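VIN1 (Oscarella pearsei, PDB 6BFI) probably binds actin filaments as a vinculin-family protein and may take part in cell-cell adhesion. Local coordinates at residues 531-545 with 565-579. Numbering follows the deposited sequence. Where two conformers were deposited one is given.
Sequences ASSVARQANRVIQVA and SESLAKSISPMVIEA
Ile542 and Ser565 at one end, Ala535 and Ile572 midway, and Ala531 and Val576 at the other set the register of an antiparallel helix pair. Helix 531-545 is continuous over these residues, whereas its partner comes in two pieces, 565-569 and 572-579, whose axes run at 161° and 174° to it and each approach to 9.9 Å. Between the two pieces, Leu568 O accepts from both N and OG of Ser571, the hydroxyl bond being 2.7 Å.

Ile572, which follows, lies over the alanine face of the long helix. Its CG2 sits 3.7 Å from Ala535 CB. The other branch, with CG1 turned away from the carbonyl carbon (chi1 -55°) and then extended, carries CD1 to Ala538 CB and to 3.4 Å from Asn539 ND2, the two side chains crossing obliquely. With alanine in place of Ile572, a gap is likely to open over Ala535 and Ala538, and the Asn539 amide would probably be freer to turn.

Towards the 565 end the roles reverse: Ile542 reaches across, its CD1 3.6 Å from Leu568 CD2 and also close to Ser565 O. Leu568 CD2 meets Val541 CG1 as well, at 3.9 Å, the two side chains crossing at about a right angle. At the far end Met575, bent at chi2 and chi3, brings CE to Ala531 O, while the methyls of Ala531 and Ala579 meet at 4.0 Å.

Helices 496-519 and 589-615 also pack against this pair, as expected of a vinculin-family helical bundle. With no polar pair joining the segments, mainly apolar packing and burial hold them together.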
# COMPACT_ATOMS: atom_id res chain seq x y z
N ALA A 531 16.30 7.13 35.40
CA ALA A 531 15.76 5.79 35.62
C ALA A 531 14.48 5.56 34.83
O ALA A 531 14.31 4.52 34.19
CB ALA A 531 15.52 5.56 37.12
N SER A 532 13.56 6.54 34.85
CA SER A 532 12.33 6.39 34.09
C SER A 532 12.59 6.42 32.59
O SER A 532 11.90 5.74 31.83
CB SER A 532 11.32 7.48 34.49
OG SER A 532 11.80 8.78 34.20
N SER A 533 13.59 7.20 32.16
CA SER A 533 14.00 7.14 30.76
C SER A 533 14.48 5.74 30.39
O SER A 533 14.14 5.23 29.31
CB SER A 533 15.10 8.17 30.50
OG SER A 533 15.74 7.93 29.25
N VAL A 534 15.26 5.11 31.27
CA VAL A 534 15.70 3.74 31.02
C VAL A 534 14.50 2.80 30.94
O VAL A 534 14.44 1.92 30.08
CB VAL A 534 16.69 3.30 32.11
CG1 VAL A 534 16.93 1.80 32.04
CG2 VAL A 534 18.00 4.06 31.97
N ALA A 535 13.52 2.98 31.83
CA ALA A 535 12.32 2.15 31.79
C ALA A 535 11.57 2.32 30.47
O ALA A 535 11.07 1.33 29.91
CB ALA A 535 11.41 2.49 32.97
N ARG A 536 11.49 3.55 29.96
CA ARG A 536 10.79 3.78 28.70
C ARG A 536 11.54 3.16 27.53
O ARG A 536 10.93 2.58 26.63
CB ARG A 536 10.58 5.27 28.48
CG ARG A 536 9.61 5.92 29.47
CD ARG A 536 9.20 7.32 29.03
NE ARG A 536 10.32 8.25 29.03
CZ ARG A 536 10.64 9.05 30.05
NH1 ARG A 536 9.91 9.02 31.16
NH2 ARG A 536 11.67 9.87 29.95
N GLN A 537 12.87 3.26 27.53
CA GLN A 537 13.65 2.63 26.46
C GLN A 537 13.51 1.12 26.49
O GLN A 537 13.37 0.47 25.44
CB GLN A 537 15.12 3.05 26.57
CG GLN A 537 15.35 4.53 26.38
CD GLN A 537 16.81 4.92 26.55
OE1 GLN A 537 17.69 4.36 25.91
NE2 GLN A 537 17.06 5.89 27.43
N ALA A 538 13.52 0.53 27.69
CA ALA A 538 13.34 -0.91 27.81
C ALA A 538 11.96 -1.34 27.33
O ALA A 538 11.83 -2.35 26.62
CB ALA A 538 13.56 -1.35 29.26
N ASN A 539 10.92 -0.60 27.70
CA ASN A 539 9.58 -0.95 27.24
C ASN A 539 9.44 -0.77 25.73
O ASN A 539 8.69 -1.51 25.09
CB ASN A 539 8.52 -0.13 27.98
CG ASN A 539 7.81 -0.94 29.05
OD1 ASN A 539 6.90 -1.70 28.75
ND2 ASN A 539 8.24 -0.78 30.30
N ARG A 540 10.16 0.19 25.15
CA ARG A 540 10.20 0.29 23.70
C ARG A 540 10.87 -0.93 23.08
O ARG A 540 10.45 -1.41 22.02
CB ARG A 540 10.91 1.58 23.28
CG ARG A 540 10.01 2.81 23.35
CD ARG A 540 8.93 2.72 22.30
NE ARG A 540 9.50 2.78 20.95
CZ ARG A 540 8.98 2.20 19.89
NH1 ARG A 540 7.86 1.48 19.99
NH2 ARG A 540 9.57 2.31 18.71
N VAL A 541 11.92 -1.45 23.73
CA VAL A 541 12.52 -2.70 23.28
C VAL A 541 11.48 -3.82 23.33
O VAL A 541 11.41 -4.66 22.43
CB VAL A 541 13.76 -3.03 24.12
CG1 VAL A 541 14.21 -4.46 23.87
CG2 VAL A 541 14.88 -2.05 23.82
N ILE A 542 10.66 -3.83 24.38
CA ILE A 542 9.60 -4.83 24.50
C ILE A 542 8.64 -4.73 23.33
O ILE A 542 8.28 -5.73 22.70
CB ILE A 542 8.86 -4.68 25.84
CG1 ILE A 542 9.83 -4.83 27.02
CG2 ILE A 542 7.73 -5.69 25.95
CD1 ILE A 542 10.39 -6.21 27.16
N GLN A 543 8.20 -3.50 23.01
CA GLN A 543 7.21 -3.32 21.95
C GLN A 543 7.78 -3.73 20.59
O GLN A 543 7.12 -4.45 19.83
CB GLN A 543 6.74 -1.87 21.91
CG GLN A 543 6.02 -1.42 23.17
CD GLN A 543 5.60 0.04 23.09
OE1 GLN A 543 5.49 0.60 22.01
NE2 GLN A 543 5.38 0.65 24.25
N VAL A 544 8.99 -3.27 20.27
CA VAL A 544 9.59 -3.64 18.99
C VAL A 544 9.78 -5.15 18.91
O VAL A 544 9.56 -5.76 17.86
CB VAL A 544 10.92 -2.89 18.79
CG1 VAL A 544 11.62 -3.38 17.54
CG2 VAL A 544 10.65 -1.39 18.70
N ALA A 545 10.15 -5.78 20.03
CA ALA A 545 10.22 -7.24 20.05
C ALA A 545 8.86 -7.87 19.80
O ALA A 545 8.77 -8.93 19.17
CB ALA A 545 10.80 -7.72 21.39
N SER A 565 11.67 -11.25 25.98
CA SER A 565 10.90 -10.04 26.24
C SER A 565 10.19 -10.11 27.59
O SER A 565 10.16 -9.13 28.33
CB SER A 565 9.88 -9.81 25.12
OG SER A 565 8.86 -10.79 25.15
N GLU A 566 9.63 -11.27 27.93
CA GLU A 566 8.98 -11.42 29.23
C GLU A 566 9.98 -11.31 30.37
O GLU A 566 9.72 -10.65 31.37
CB GLU A 566 8.24 -12.76 29.29
CG GLU A 566 6.97 -12.80 28.44
CD GLU A 566 6.54 -14.21 28.09
OE1 GLU A 566 7.38 -15.13 28.19
OE2 GLU A 566 5.37 -14.40 27.71
N SER A 567 11.15 -11.95 30.22
CA SER A 567 12.18 -11.86 31.25
C SER A 567 12.66 -10.43 31.42
O SER A 567 12.96 -10.00 32.54
CB SER A 567 13.35 -12.79 30.90
OG SER A 567 14.38 -12.69 31.86
N LEU A 568 12.75 -9.67 30.32
CA LEU A 568 13.14 -8.27 30.43
C LEU A 568 12.06 -7.45 31.12
O LEU A 568 12.35 -6.60 31.96
CB LEU A 568 13.46 -7.70 29.05
CG LEU A 568 13.71 -6.19 28.98
CD1 LEU A 568 14.88 -5.79 29.86
CD2 LEU A 568 13.95 -5.76 27.54
N ALA A 569 10.79 -7.70 30.76
CA ALA A 569 9.69 -6.94 31.34
C ALA A 569 9.54 -7.21 32.83
O ALA A 569 9.12 -6.32 33.58
CB ALA A 569 8.39 -7.27 30.61
N LYS A 570 9.87 -8.42 33.28
CA LYS A 570 9.77 -8.72 34.71
C LYS A 570 10.84 -8.02 35.54
O LYS A 570 10.81 -8.14 36.77
CB LYS A 570 9.84 -10.23 34.94
CG LYS A 570 8.64 -10.99 34.40
CD LYS A 570 8.55 -12.38 35.00
CE LYS A 570 7.27 -13.08 34.56
NZ LYS A 570 7.04 -14.36 35.30
N SER A 571 11.77 -7.29 34.92
CA SER A 571 12.84 -6.62 35.64
C SER A 571 12.70 -5.10 35.67
O SER A 571 13.46 -4.45 36.39
CB SER A 571 14.20 -6.98 35.03
OG SER A 571 14.35 -6.37 33.76
N ILE A 572 11.77 -4.53 34.90
CA ILE A 572 11.70 -3.08 34.78
C ILE A 572 11.13 -2.46 36.05
O ILE A 572 11.75 -1.57 36.64
CB ILE A 572 10.87 -2.69 33.54
CG1 ILE A 572 11.46 -3.36 32.29
CG2 ILE A 572 10.82 -1.18 33.38
CD1 ILE A 572 10.62 -3.16 31.04
N SER A 573 9.96 -2.92 36.49
CA SER A 573 9.32 -2.34 37.67
C SER A 573 10.20 -2.41 38.92
O SER A 573 10.35 -1.38 39.60
CB SER A 573 7.96 -3.02 37.91
OG SER A 573 7.08 -2.77 36.83
N PRO A 574 10.80 -3.56 39.28
CA PRO A 574 11.66 -3.56 40.48
C PRO A 574 12.78 -2.54 40.42
O PRO A 574 13.14 -1.96 41.44
CB PRO A 574 12.20 -5.00 40.52
CG PRO A 574 11.19 -5.80 39.78
CD PRO A 574 10.71 -4.90 38.68
N MET A 575 13.33 -2.30 39.23
CA MET A 575 14.37 -1.29 39.09
C MET A 575 13.84 0.09 39.44
O MET A 575 14.51 0.86 40.15
CB MET A 575 14.93 -1.32 37.66
CG MET A 575 16.18 -0.49 37.45
SD MET A 575 15.86 1.23 37.02
CE MET A 575 14.77 1.04 35.61
N VAL A 576 12.64 0.42 38.97
CA VAL A 576 12.07 1.74 39.24
C VAL A 576 11.75 1.89 40.73
O VAL A 576 12.03 2.94 41.33
CB VAL A 576 10.83 1.98 38.36
CG1 VAL A 576 10.15 3.28 38.75
CG2 VAL A 576 11.22 2.00 36.90
N ILE A 577 11.17 0.86 41.34
CA ILE A 577 10.83 0.98 42.76
C ILE A 577 12.10 1.04 43.61
O ILE A 577 12.11 1.68 44.66
CB ILE A 577 9.89 -0.15 43.21
CG1 ILE A 577 10.64 -1.47 43.40
CG2 ILE A 577 8.75 -0.33 42.21
CD1 ILE A 577 9.81 -2.55 44.05
N GLU A 578 13.19 0.40 43.16
CA GLU A 578 14.45 0.55 43.87
C GLU A 578 15.02 1.95 43.71
O GLU A 578 15.60 2.51 44.65
CB GLU A 578 15.47 -0.50 43.40
CG GLU A 578 15.12 -1.94 43.76
CD GLU A 578 15.03 -2.19 45.26
OE1 GLU A 578 15.66 -1.44 46.04
OE2 GLU A 578 14.34 -3.15 45.65
N ALA A 579 14.86 2.54 42.52
CA ALA A 579 15.29 3.93 42.32
C ALA A 579 14.54 4.87 43.25
O ALA A 579 15.14 5.72 43.92
CB ALA A 579 15.09 4.33 40.86